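Local coordinates for type IV pilus assembly protein PilC (Thermus thermophilus, PDB 2WHN) that probably acts as an essential inner-membrane component of the type IV pilus machine, controlling pilus assembly and disassembly, represented here by its N-terminal domain, at residues A[18-23]-A[102-107]; A[38-43]-A[51-56]; A[62-67]-A[85-90]. All coordinates share one frame; numbering follows the deposited sequence.

Contact 1 of 3, residues A[18-23]-A[102-107]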
ATOM      1  N   PHE A  18      -0.192   5.254   4.123  1.00 26.66           N
ATOM      2  CA  PHE A  18      -0.057   4.782   2.746  1.00 25.72           C
ATOM      3  C   PHE A  18      -1.411   4.601   2.066  1.00 25.73           C
ATOM      4  O   PHE A  18      -1.610   5.040   0.932  1.00 25.49           O
ATOM      5  CB  PHE A  18       0.707   3.461   2.694  1.00 25.35           C
ATOM      6  CG  PHE A  18       0.565   2.736   1.380  1.00 25.79           C
ATOM      7  CD1 PHE A  18       1.267   3.155   0.266  1.00 26.65           C
ATOM      8  CD2 PHE A  18      -0.276   1.646   1.263  1.00 25.01           C
ATOM      9  CE1 PHE A  18       1.135   2.497  -0.945  1.00 29.40           C
ATOM     10  CE2 PHE A  18      -0.406   0.978   0.062  1.00 29.40           C
ATOM     11  CZ  PHE A  18       0.292   1.407  -1.048  1.00 27.56           C
ATOM     12  N   SER A  19      -2.314   3.892   2.739  1.00 25.63           N
ATOM     13  CA  SER A  19      -3.615   3.544   2.173  1.00 24.54           C
ATOM     14  C   SER A  19      -4.464   4.789   1.910  1.00 24.30           C
ATOM     15  O   SER A  19      -5.136   4.882   0.886  1.00 23.78           O
ATOM     16  CB  SER A  19      -4.369   2.580   3.099  1.00 25.23           C
ATOM     17  OG  SER A  19      -3.660   1.363   3.274  1.00 26.79           O
ATOM     18  N   ARG A  20      -4.450   5.728   2.853  1.00 24.08           N
ATOM     19  CA  ARG A  20      -5.139   7.004   2.675  1.00 23.45           C
ATOM     20  C   ARG A  20      -4.567   7.815   1.502  1.00 23.66           C
ATOM     21  O   ARG A  20      -5.313   8.334   0.666  1.00 22.79           O
ATOM     22  CB  ARG A  20      -5.089   7.824   3.966  1.00 23.25           C
ATOM     23  CG  ARG A  20      -5.821   9.156   3.873  1.00 23.64           C
ATOM     24  CD  ARG A  20      -7.215   8.961   3.282  1.00 23.79           C
ATOM     25  NE  ARG A  20      -8.083   8.228   4.200  1.00 24.38           N
ATOM     26  CZ  ARG A  20      -9.249   7.685   3.860  1.00 25.42           C
ATOM     27  NH1 ARG A  20      -9.698   7.787   2.613  1.00 18.22           N
ATOM     28  NH2 ARG A  20      -9.968   7.041   4.773  1.00 23.23           N
ATOM     29  N   GLN A  21      -3.245   7.931   1.452  1.00 24.20           N
ATOM     30  CA  GLN A  21      -2.575   8.645   0.367  1.00 24.39           C
ATOM     31  C   GLN A  21      -2.979   8.103  -0.995  1.00 24.87           C
ATOM     32  O   GLN A  21      -3.311   8.865  -1.907  1.00 23.28           O
ATOM     33  CB  GLN A  21      -1.058   8.552   0.524  1.00 24.91           C
ATOM     34  CG  GLN A  21      -0.498   9.366   1.683  1.00 24.52           C
ATOM     35  CD  GLN A  21       0.958   9.049   1.954  1.00 28.45           C
ATOM     36  OE1 GLN A  21       1.436   7.957   1.643  1.00 28.79           O
ATOM     37  NE2 GLN A  21       1.682  10.018   2.505  1.00 29.81           N
ATOM     38  N   LEU A  22      -2.903   6.785  -1.141  1.00 24.25           N
ATOM     39  CA  LEU A  22      -3.233   6.146  -2.402  1.00 24.56           C
ATOM     40  C   LEU A  22      -4.714   6.329  -2.721  1.00 23.97           C
ATOM     41  O   LEU A  22      -5.068   6.716  -3.831  1.00 24.51           O
ATOM     42  CB  LEU A  22      -2.860   4.660  -2.363  1.00 24.40           C
ATOM     43  CG  LEU A  22      -3.070   3.863  -3.653  1.00 25.57           C
ATOM     44  CD1 LEU A  22      -2.340   4.515  -4.831  1.00 22.68           C
ATOM     45  CD2 LEU A  22      -2.637   2.411  -3.478  1.00 22.51           C
ATOM     46  N   ALA A  23      -5.571   6.093  -1.728  1.00 23.76           N
ATOM     47  CA  ALA A  23      -7.003   6.367  -1.847  1.00 23.46           C
ATOM     48  C   ALA A  23      -7.255   7.766  -2.399  1.00 22.42           C
ATOM     49  O   ALA A  23      -8.118   7.965  -3.255  1.00 22.11           O
ATOM     50  CB  ALA A  23      -7.685   6.221  -0.482  1.00 22.67           C
ATOM     51  N   PHE A 102     -11.038   1.866   7.388  1.00 33.02           N
ATOM     52  CA  PHE A 102     -10.937   0.732   8.289  1.00 33.07           C
ATOM     53  C   PHE A 102      -9.666   0.813   9.135  1.00 32.96           C
ATOM     54  O   PHE A 102      -9.703   0.608  10.352  1.00 33.35           O
ATOM     55  CB  PHE A 102     -10.952  -0.570   7.489  1.00 33.22           C
ATOM     56  CG  PHE A 102     -10.825  -1.798   8.336  1.00 35.12           C
ATOM     57  CD1 PHE A 102     -11.941  -2.354   8.941  1.00 35.47           C
ATOM     58  CD2 PHE A 102      -9.590  -2.383   8.550  1.00 35.84           C
ATOM     59  CE1 PHE A 102     -11.826  -3.478   9.739  1.00 36.01           C
ATOM     60  CE2 PHE A 102      -9.468  -3.511   9.343  1.00 35.83           C
ATOM     61  CZ  PHE A 102     -10.586  -4.054   9.943  1.00 36.22           C
ATOM     62  N   LEU A 103      -8.546   1.119   8.489  1.00 31.60           N
ATOM     63  CA  LEU A 103      -7.249   1.098   9.158  1.00 30.81           C
ATOM     64  C   LEU A 103      -7.090   2.291  10.094  1.00 31.05           C
ATOM     65  O   LEU A 103      -6.592   2.152  11.217  1.00 30.69           O
ATOM     66  CB  LEU A 103      -6.118   1.071   8.133  1.00 30.46           C
ATOM     67  CG  LEU A 103      -5.941  -0.258   7.398  1.00 30.50           C
ATOM     68  CD1 LEU A 103      -5.039  -0.105   6.177  1.00 30.42           C
ATOM     69  CD2 LEU A 103      -5.399  -1.321   8.346  1.00 30.93           C
ATOM     70  N   GLU A 104      -7.568   3.449   9.650  1.00 30.57           N
ATOM     71  CA  GLU A 104      -7.543   4.652  10.469  1.00 31.82           C
ATOM     72  C   GLU A 104      -8.303   4.448  11.774  1.00 31.97           C
ATOM     73  O   GLU A 104      -7.898   4.944  12.818  1.00 31.74           O
ATOM     74  CB  GLU A 104      -8.134   5.837   9.706  1.00 31.44           C
ATOM     75  CG  GLU A 104      -7.136   6.568   8.835  1.00 32.08           C
ATOM     76  CD  GLU A 104      -7.797   7.242   7.654  1.00 35.05           C
ATOM     77  OE1 GLU A 104      -9.044   7.185   7.560  1.00 36.04           O
ATOM     78  OE2 GLU A 104      -7.074   7.849   6.836  1.00 34.67           O
ATOM     79  N   LYS A 105      -9.414   3.726  11.703  1.00 32.96           N
ATOM     80  CA  LYS A 105     -10.236   3.490  12.884  1.00 34.18           C
ATOM     81  C   LYS A 105      -9.633   2.420  13.790  1.00 34.03           C
ATOM     82  O   LYS A 105      -9.652   2.549  15.012  1.00 34.47           O
ATOM     83  CB  LYS A 105     -11.667   3.131  12.482  1.00 34.90           C
ATOM     84  CG  LYS A 105     -12.504   4.335  12.064  1.00 37.22           C
ATOM     85  CD  LYS A 105     -13.918   3.928  11.665  1.00 42.07           C
ATOM     86  CE  LYS A 105     -13.999   3.593  10.182  1.00 42.54           C
ATOM     87  NZ  LYS A 105     -15.240   2.830   9.860  1.00 45.54           N
ATOM     88  N   GLU A 106      -9.074   1.376  13.186  1.00 34.42           N
ATOM     89  CA  GLU A 106      -8.280   0.399  13.922  1.00 34.82           C
ATOM     90  C   GLU A 106      -7.156   1.113  14.666  1.00 34.82           C
ATOM     91  O   GLU A 106      -6.924   0.867  15.848  1.00 35.31           O
ATOM     92  CB  GLU A 106      -7.696  -0.649  12.967  1.00 35.39           C
ATOM     93  CG  GLU A 106      -7.529  -2.036  13.581  1.00 38.28           C
ATOM     94  CD  GLU A 106      -6.442  -2.859  12.903  1.00 40.74           C
ATOM     95  OE1 GLU A 106      -6.433  -2.936  11.656  1.00 41.15           O
ATOM     96  OE2 GLU A 106      -5.603  -3.443  13.623  1.00 41.81           O
ATOM     97  N   LEU A 107      -6.491   2.031  13.974  1.00 35.01           N
ATOM     98  CA  LEU A 107      -5.392   2.791  14.556  1.00 35.22           C
ATOM     99  C   LEU A 107      -5.818   3.561  15.804  1.00 35.76           C
ATOM    100  O   LEU A 107      -5.154   3.496  16.839  1.00 34.85           O
ATOM    101  CB  LEU A 107      -4.808   3.755  13.522  1.00 34.93           C
ATOM    102  CG  LEU A 107      -3.583   4.563  13.955  1.00 35.58           C
ATOM    103  CD1 LEU A 107      -2.450   3.637  14.374  1.00 34.05           C
ATOM    104  CD2 LEU A 107      -3.138   5.494  12.833  1.00 34.69           C
TER

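Contact 2 of 3, residues A[38-43]-A[51-56]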
ATOM      1  N   ILE A  38       4.711   9.056  -6.439  1.00 28.75           N
ATOM      2  CA  ILE A  38       4.599  10.156  -5.487  1.00 29.78           C
ATOM      3  C   ILE A  38       4.720   9.627  -4.064  1.00 30.99           C
ATOM      4  O   ILE A  38       5.416  10.215  -3.231  1.00 31.30           O
ATOM      5  CB  ILE A  38       3.250  10.888  -5.635  1.00 29.46           C
ATOM      6  CG1 ILE A  38       3.230  11.725  -6.915  1.00 28.71           C
ATOM      7  CG2 ILE A  38       2.963  11.744  -4.406  1.00 29.31           C
ATOM      8  CD1 ILE A  38       1.874  11.755  -7.597  1.00 27.77           C
ATOM      9  N   LEU A  39       4.061   8.498  -3.810  1.00 31.61           N
ATOM     10  CA  LEU A  39       4.036   7.884  -2.488  1.00 33.42           C
ATOM     11  C   LEU A  39       5.411   7.403  -2.057  1.00 33.68           C
ATOM     12  O   LEU A  39       5.767   7.495  -0.883  1.00 33.88           O
ATOM     13  CB  LEU A  39       3.061   6.701  -2.463  1.00 33.48           C
ATOM     14  CG  LEU A  39       1.617   7.099  -2.200  1.00 34.44           C
ATOM     15  CD1 LEU A  39       0.744   5.874  -2.013  1.00 35.77           C
ATOM     16  CD2 LEU A  39       1.552   8.021  -0.989  1.00 36.19           C
ATOM     17  N   GLU A  40       6.134   6.805  -2.996  1.00 34.33           N
ATOM     18  CA  GLU A  40       7.441   6.228  -2.716  1.00 34.60           C
ATOM     19  C   GLU A  40       8.438   7.313  -2.325  1.00 34.43           C
ATOM     20  O   GLU A  40       9.534   7.018  -1.852  1.00 35.42           O
ATOM     21  CB  GLU A  40       7.961   5.453  -3.931  1.00 34.86           C
ATOM     22  CG  GLU A  40       8.693   6.316  -4.950  1.00 35.62           C
ATOM     23  CD  GLU A  40       9.206   5.519  -6.139  1.00 37.56           C
ATOM     24  OE1 GLU A  40       9.240   4.274  -6.058  1.00 37.22           O
ATOM     25  OE2 GLU A  40       9.592   6.146  -7.152  1.00 39.45           O
ATOM     26  N   ARG A  41       8.057   8.567  -2.537  1.00 34.02           N
ATOM     27  CA  ARG A  41       8.906   9.691  -2.158  1.00 33.49           C
ATOM     28  C   ARG A  41       8.444  10.326  -0.852  1.00 32.44           C
ATOM     29  O   ARG A  41       9.197  11.060  -0.218  1.00 32.26           O
ATOM     30  CB  ARG A  41       8.954  10.741  -3.271  1.00 33.73           C
ATOM     31  CG  ARG A  41       9.941  10.421  -4.381  1.00 35.95           C
ATOM     32  CD  ARG A  41      10.214  11.637  -5.255  1.00 39.52           C
ATOM     33  NE  ARG A  41       8.995  12.138  -5.886  1.00 42.35           N
ATOM     34  CZ  ARG A  41       8.379  11.539  -6.899  1.00 43.63           C
ATOM     35  NH1 ARG A  41       8.866  10.412  -7.401  1.00 44.37           N
ATOM     36  NH2 ARG A  41       7.273  12.064  -7.410  1.00 44.07           N
ATOM     37  N   GLN A  42       7.212  10.034  -0.444  1.00 30.97           N
ATOM     38  CA  GLN A  42       6.640  10.662   0.744  1.00 30.51           C
ATOM     39  C   GLN A  42       6.341   9.659   1.857  1.00 30.45           C
ATOM     40  O   GLN A  42       5.529   9.926   2.743  1.00 31.55           O
ATOM     41  CB  GLN A  42       5.380  11.458   0.389  1.00 30.04           C
ATOM     42  CG  GLN A  42       5.562  12.404  -0.789  1.00 30.79           C
ATOM     43  CD  GLN A  42       4.465  13.450  -0.885  1.00 32.21           C
ATOM     44  OE1 GLN A  42       3.806  13.766   0.105  1.00 33.76           O
ATOM     45  NE2 GLN A  42       4.283  14.010  -2.077  1.00 31.33           N
ATOM     46  N   THR A  43       6.996   8.505   1.807  1.00 29.02           N
ATOM     47  CA  THR A  43       6.829   7.490   2.841  1.00 28.57           C
ATOM     48  C   THR A  43       7.937   7.584   3.894  1.00 28.51           C
ATOM     49  O   THR A  43       9.120   7.625   3.557  1.00 27.55           O
ATOM     50  CB  THR A  43       6.806   6.082   2.231  1.00 28.40           C
ATOM     51  OG1 THR A  43       5.702   5.977   1.322  1.00 28.99           O
ATOM     52  CG2 THR A  43       6.665   5.028   3.318  1.00 27.47           C
ATOM     53  N   ILE A  51      10.008  -1.262   0.443  1.00 34.35           N
ATOM     54  CA  ILE A  51       8.916  -2.137   0.032  1.00 34.35           C
ATOM     55  C   ILE A  51       8.164  -1.535  -1.147  1.00 34.35           C
ATOM     56  O   ILE A  51       7.844  -2.223  -2.118  1.00 34.00           O
ATOM     57  CB  ILE A  51       7.907  -2.342   1.180  1.00 34.72           C
ATOM     58  CG1 ILE A  51       8.556  -3.099   2.343  1.00 35.78           C
ATOM     59  CG2 ILE A  51       6.675  -3.067   0.680  1.00 33.61           C
ATOM     60  CD1 ILE A  51       8.755  -4.562   2.071  1.00 36.95           C
ATOM     61  N   LEU A  52       7.845  -0.251  -1.033  1.00 34.50           N
ATOM     62  CA  LEU A  52       6.992   0.407  -2.014  1.00 34.70           C
ATOM     63  C   LEU A  52       7.725   0.645  -3.328  1.00 34.85           C
ATOM     64  O   LEU A  52       7.122   0.580  -4.396  1.00 35.53           O
ATOM     65  CB  LEU A  52       6.440   1.716  -1.458  1.00 33.75           C
ATOM     66  CG  LEU A  52       5.499   1.536  -0.265  1.00 32.49           C
ATOM     67  CD1 LEU A  52       5.084   2.886   0.294  1.00 30.34           C
ATOM     68  CD2 LEU A  52       4.278   0.707  -0.668  1.00 30.87           C
ATOM     69  N   LYS A  53       9.029   0.887  -3.253  1.00 34.92           N
ATOM     70  CA  LYS A  53       9.845   0.974  -4.464  1.00 35.60           C
ATOM     71  C   LYS A  53       9.853  -0.352  -5.219  1.00 35.25           C
ATOM     72  O   LYS A  53       9.832  -0.379  -6.451  1.00 35.67           O
ATOM     73  CB  LYS A  53      11.275   1.413  -4.131  1.00 35.42           C
ATOM     74  CG  LYS A  53      11.351   2.797  -3.509  1.00 37.97           C
ATOM     75  CD  LYS A  53      12.784   3.225  -3.218  1.00 41.26           C
ATOM     76  CE  LYS A  53      12.798   4.549  -2.467  1.00 42.18           C
ATOM     77  NZ  LYS A  53      14.165   5.124  -2.340  1.00 43.86           N
ATOM     78  N   GLN A  54       9.871  -1.453  -4.479  1.00 34.84           N
ATOM     79  CA  GLN A  54       9.812  -2.768  -5.102  1.00 34.69           C
ATOM     80  C   GLN A  54       8.427  -3.034  -5.694  1.00 33.79           C
ATOM     81  O   GLN A  54       8.304  -3.632  -6.760  1.00 33.80           O
ATOM     82  CB  GLN A  54      10.192  -3.861  -4.102  1.00 34.53           C
ATOM     83  CG  GLN A  54      10.072  -5.269  -4.660  1.00 37.32           C
ATOM     84  CD  GLN A  54      11.099  -5.556  -5.737  1.00 41.86           C
ATOM     85  OE1 GLN A  54      12.304  -5.494  -5.492  1.00 42.09           O
ATOM     86  NE2 GLN A  54      10.627  -5.871  -6.941  1.00 43.14           N
ATOM     87  N   VAL A  55       7.386  -2.566  -5.015  1.00 32.93           N
ATOM     88  CA  VAL A  55       6.024  -2.723  -5.522  1.00 32.36           C
ATOM     89  C   VAL A  55       5.831  -1.949  -6.821  1.00 32.45           C
ATOM     90  O   VAL A  55       5.252  -2.462  -7.784  1.00 32.38           O
ATOM     91  CB  VAL A  55       4.972  -2.262  -4.496  1.00 32.26           C
ATOM     92  CG1 VAL A  55       3.580  -2.241  -5.134  1.00 31.19           C
ATOM     93  CG2 VAL A  55       4.990  -3.172  -3.275  1.00 30.40           C
ATOM     94  N   ARG A  56       6.318  -0.713  -6.843  1.00 32.32           N
ATOM     95  CA  ARG A  56       6.188   0.137  -8.022  1.00 32.93           C
ATOM     96  C   ARG A  56       6.999  -0.408  -9.196  1.00 32.30           C
ATOM     97  O   ARG A  56       6.558  -0.361 -10.342  1.00 31.85           O
ATOM     98  CB  ARG A  56       6.629   1.567  -7.704  1.00 32.93           C
ATOM     99  CG  ARG A  56       6.638   2.491  -8.912  1.00 35.35           C
ATOM    100  CD  ARG A  56       6.896   3.926  -8.495  1.00 41.52           C
ATOM    101  NE  ARG A  56       7.500   4.713  -9.565  1.00 47.25           N
ATOM    102  CZ  ARG A  56       8.712   4.488 -10.066  1.00 49.35           C
ATOM    103  NH1 ARG A  56       9.440   3.473  -9.621  1.00 49.15           N
ATOM    104  NH2 ARG A  56       9.191   5.274 -11.024  1.00 50.67           N
TER

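Contact 3 of 3, residues A[62-67]-A[85-90]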
ATOM      1  N   GLY A  62       4.831  -4.742 -15.361  1.00 26.60           N
ATOM      2  CA  GLY A  62       3.662  -5.430 -15.903  1.00 27.15           C
ATOM      3  C   GLY A  62       3.037  -6.466 -14.983  1.00 27.67           C
ATOM      4  O   GLY A  62       2.062  -7.126 -15.353  1.00 27.12           O
ATOM      5  N   MET A  63       3.597  -6.620 -13.787  1.00 28.02           N
ATOM      6  CA  MET A  63       3.013  -7.505 -12.781  1.00 28.72           C
ATOM      7  C   MET A  63       1.778  -6.853 -12.170  1.00 29.03           C
ATOM      8  O   MET A  63       1.665  -5.622 -12.134  1.00 28.59           O
ATOM      9  CB  MET A  63       4.041  -7.826 -11.687  1.00 29.34           C
ATOM     10  CG  MET A  63       3.474  -8.577 -10.490  1.00 31.85           C
ATOM     11  SD  MET A  63       4.721  -8.910  -9.225  1.00 38.31           S
ATOM     12  CE  MET A  63       6.100  -9.441 -10.251  1.00 32.99           C
ATOM     13  N   ALA A  64       0.838  -7.678 -11.720  1.00 27.87           N
ATOM     14  CA  ALA A  64      -0.391  -7.173 -11.125  1.00 27.77           C
ATOM     15  C   ALA A  64      -0.110  -6.507  -9.782  1.00 27.65           C
ATOM     16  O   ALA A  64       0.818  -6.895  -9.068  1.00 27.93           O
ATOM     17  CB  ALA A  64      -1.405  -8.300 -10.967  1.00 27.04           C
ATOM     18  N   PHE A  65      -0.900  -5.487  -9.457  1.00 27.10           N
ATOM     19  CA  PHE A  65      -0.725  -4.733  -8.217  1.00 27.03           C
ATOM     20  C   PHE A  65      -0.882  -5.649  -7.005  1.00 26.81           C
ATOM     21  O   PHE A  65      -0.058  -5.628  -6.084  1.00 26.88           O
ATOM     22  CB  PHE A  65      -1.733  -3.574  -8.153  1.00 25.84           C
ATOM     23  CG  PHE A  65      -1.559  -2.674  -6.960  1.00 26.27           C
ATOM     24  CD1 PHE A  65      -0.298  -2.393  -6.457  1.00 25.59           C
ATOM     25  CD2 PHE A  65      -2.660  -2.066  -6.373  1.00 26.34           C
ATOM     26  CE1 PHE A  65      -0.139  -1.542  -5.372  1.00 26.71           C
ATOM     27  CE2 PHE A  65      -2.512  -1.218  -5.288  1.00 26.37           C
ATOM     28  CZ  PHE A  65      -1.251  -0.956  -4.783  1.00 25.34           C
ATOM     29  N   SER A  66      -1.922  -6.476  -7.027  1.00 26.31           N
ATOM     30  CA  SER A  66      -2.187  -7.404  -5.933  1.00 26.91           C
ATOM     31  C   SER A  66      -1.056  -8.403  -5.716  1.00 27.09           C
ATOM     32  O   SER A  66      -0.725  -8.728  -4.576  1.00 27.97           O
ATOM     33  CB  SER A  66      -3.505  -8.142  -6.159  1.00 26.78           C
ATOM     34  OG  SER A  66      -3.488  -8.812  -7.399  1.00 27.49           O
ATOM     35  N   GLU A  67      -0.456  -8.890  -6.799  1.00 27.49           N
ATOM     36  CA  GLU A  67       0.674  -9.809  -6.669  1.00 27.50           C
ATOM     37  C   GLU A  67       1.922  -9.094  -6.150  1.00 27.88           C
ATOM     38  O   GLU A  67       2.675  -9.651  -5.353  1.00 27.11           O
ATOM     39  CB  GLU A  67       0.984 -10.535  -7.983  1.00 27.87           C
ATOM     40  CG  GLU A  67       2.265 -11.374  -7.906  1.00 29.22           C
ATOM     41  CD  GLU A  67       2.451 -12.312  -9.087  1.00 31.41           C
ATOM     42  OE1 GLU A  67       1.922 -12.019 -10.178  1.00 31.31           O
ATOM     43  OE2 GLU A  67       3.152 -13.337  -8.928  1.00 33.37           O
ATOM     44  N   ALA A  85      -9.744  -7.664  -6.214  1.00 32.72           N
ATOM     45  CA  ALA A  85     -11.087  -7.408  -6.735  1.00 32.76           C
ATOM     46  C   ALA A  85     -11.147  -6.034  -7.403  1.00 32.88           C
ATOM     47  O   ALA A  85     -11.790  -5.862  -8.437  1.00 32.49           O
ATOM     48  CB  ALA A  85     -12.123  -7.509  -5.624  1.00 32.63           C
ATOM     49  N   GLY A  86     -10.434  -5.071  -6.830  1.00 33.47           N
ATOM     50  CA  GLY A  86     -10.390  -3.713  -7.373  1.00 34.59           C
ATOM     51  C   GLY A  86      -9.733  -3.617  -8.738  1.00 35.08           C
ATOM     52  O   GLY A  86     -10.179  -2.856  -9.596  1.00 35.77           O
ATOM     53  N   GLU A  87      -8.663  -4.380  -8.939  1.00 36.09           N
ATOM     54  CA  GLU A  87      -7.969  -4.401 -10.228  1.00 37.08           C
ATOM     55  C   GLU A  87      -8.916  -4.768 -11.359  1.00 36.85           C
ATOM     56  O   GLU A  87      -8.788  -4.259 -12.473  1.00 37.16           O
ATOM     57  CB  GLU A  87      -6.812  -5.401 -10.208  1.00 36.95           C
ATOM     58  CG  GLU A  87      -5.792  -5.163  -9.123  1.00 38.67           C
ATOM     59  CD  GLU A  87      -4.783  -6.288  -9.034  1.00 37.91           C
ATOM     60  OE1 GLU A  87      -5.079  -7.394  -9.531  1.00 37.47           O
ATOM     61  OE2 GLU A  87      -3.688  -6.057  -8.485  1.00 37.59           O
ATOM     62  N   THR A  88      -9.826  -5.698 -11.083  1.00 37.07           N
ATOM     63  CA  THR A  88     -10.676  -6.274 -12.123  1.00 36.93           C
ATOM     64  C   THR A  88     -11.988  -5.513 -12.289  1.00 36.44           C
ATOM     65  O   THR A  88     -12.759  -5.794 -13.204  1.00 37.17           O
ATOM     66  CB  THR A  88     -11.000  -7.756 -11.836  1.00 37.34           C
ATOM     67  OG1 THR A  88      -9.783  -8.503 -11.713  1.00 38.54           O
ATOM     68  CG2 THR A  88     -11.838  -8.346 -12.960  1.00 37.84           C
ATOM     69  N   SER A  89     -12.246  -4.561 -11.398  1.00 36.00           N
ATOM     70  CA  SER A  89     -13.545  -3.893 -11.351  1.00 34.79           C
ATOM     71  C   SER A  89     -13.439  -2.423 -11.729  1.00 34.66           C
ATOM     72  O   SER A  89     -14.451  -1.732 -11.867  1.00 34.20           O
ATOM     73  CB  SER A  89     -14.149  -4.008  -9.950  1.00 34.79           C
ATOM     74  OG  SER A  89     -13.601  -3.026  -9.084  1.00 33.81           O
ATOM     75  N   GLY A  90     -12.206  -1.932 -11.825  1.00 34.41           N
ATOM     76  CA  GLY A  90     -11.960  -0.506 -11.982  1.00 34.37           C
ATOM     77  C   GLY A  90     -12.504   0.314 -10.826  1.00 33.88           C
ATOM     78  O   GLY A  90     -12.982   1.432 -11.016  1.00 34.18           O
TER

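Contact 1 of 3, residues A[18-23]-A[102-107]
Arg-20 reaches from helix 12-28 to Glu-104 on helix 92-109; from CB to NE it passes one oxygen of the Glu-104 carboxylate, and NH2 takes the other. Its CB lies 3.5 Å from Glu-104 OE2, and CG and CD pass the same oxygen as the chain begins to curl. CG stands anti to the backbone N (chi1 -178°), and bends at chi2 and chi3 then bring NE and NH2 round to the two carboxylate oxygens. NE now points at Glu-104 OE2, 2.8 Å away in an almost straight bond (174°). NH2 does the same to Glu-104 OE1 at 2.9 Å. The grip is side-on and two-pronged, with one oxygen to each nitrogen. Both oxygens lie near the guanidinium plane and are met on their syn sides, though the carboxylate itself is tilted by 28°. The two side chains cross at about a right angle, Glu-104 coming in extended beyond CG. The remaining terminal nitrogen, NH1, forms a salt bridge with Asp-97, and NH2 also bonds Ser-101 OG, both residues being on the helix that carries Glu-104. Deeper in the interface Leu-103 CD1 rests 3.5 Å from Ser-19 OG, a hydroxyl already tied to Leu-15 O and to Tyr-79 OH. The contact thus joins the first and last helices of this six-helix bundle. Bonds from NE, NH1 and NH2 fix the rotation of the guanidinium, and the two carboxylates probably stabilise its positive charge at the partly buried seam.

Contact 2 of 3, residues A[38-43]-A[51-56]
The guanidinium of Arg-56 has Glu-40 OE2 over one face, 3.4 Å above its plane and over its centre, with the carboxylate plane turned 49° from it. No N-H points at that oxygen, so the salt bridge, 3.5 Å from Glu-40 OE2 to Arg-56 NE, rests on charge alone. NH2 of Arg-56 also has a long, weak ion pair with Glu-60, one turn further along helix 46-60. The other oxygen of Glu-40, OE1, meets aliphatic carbon: Arg-56 CD at 3.4 Å and Lys-53 CG at 3.6 Å. Glu-40 gets there by placing CG between its backbone N and carbonyl carbon (chi1 86°), then running straight out and crossing both basic chains at about a right angle. The ammonium of Lys-53 stays well away, with NZ 6.2 Å from Glu-40 OE1, so that its chain contributes methylenes to the contact. One turn before Arg-56, Leu-52 meets Thr-43, its CD1 3.3 Å from Thr-43 OG1. That hydroxyl donates to Leu-39 O at 2.7 Å from above the carbonyl plane, while Gln-42 N reaches the same oxygen from the opposite face, closing the type I turn from Leu-39 to Gln-42. Arg-56 also lies along Leu-33, Leu-36 and Ala-37 of helix 32-39. The contact packs the turn after helix 32-39 against helix 46-60, a helical hairpin at the surface of this N-terminal GSP F-family domain. Held by charge and carbon contacts without a directed N-H, Glu-40 probably depends less on exact orientation.

Contact 3 of 3, residues A[62-67]-A[85-90]
Glu-87 stretches from helix 77-89 to the start of helix 65-70, where its carboxylate meets Ser-66. OE2 accepts from Ser-66 N at a modelled 2.3 Å; the bond angle is good (153°), but so short a distance is doubtful in detail. The same oxygen lies 3.2 Å from Phe-65 CB. It is also 3.0 Å from Phe-65 N, although the angle there is too poor for a hydrogen bond. Ser-66 brings its hydroxyl round to the carboxylate by setting OG between its backbone N and carbonyl carbon (chi1 57°). From there OG is 3.0 Å from both Glu-87 OE1 and Glu-87 OE2, weak links at most. Glu-87 itself is extended beyond CG, and OE1 has a second, ionic partner in Arg-84 of its own helix. The place is a helix N-terminus: Ala-64 occupies the N-cap position and has no side-chain acceptor to offer, so a carboxylate from another helix meets the first-turn amide of Ser-66. Its negative charge there probably interacts well with the helix dipole. Just upstream, Gly-62 ends helix 46-60 in a Schellman motif, and the chain needs only a few residues to enter the next helix. On the inner side Phe-65 turns its ring away from Glu-87 and packs it among Val-55, Val-59 and Val-83. Toward the outside the contact thins. Ala-64 CB comes no nearer than 4.0 Å to Glu-87 OE1, a loose touch at a partly exposed margin, and the helix end after Glu-87 is exposed to solvent.

Contacts 1 and 3 are partly buried, whereas contact 2 lies at the surface. Contact 1 closes a long loop between the first and last helices, within which contacts 2 and 3 follow one another in series. Each uses a glutamate differently: paired with an in-plane guanidinium in contact 1, laid over a guanidinium face in contact 2, and set at a helix start in contact 3. No two contacts share a helix, yet apolar side chains join them. Phe-18 packs on Leu-39 and Leu-52, Leu-22 meets Phe-65, and Val-55 touches the same ring, so that the three polar contacts are linked through shared apolar packing.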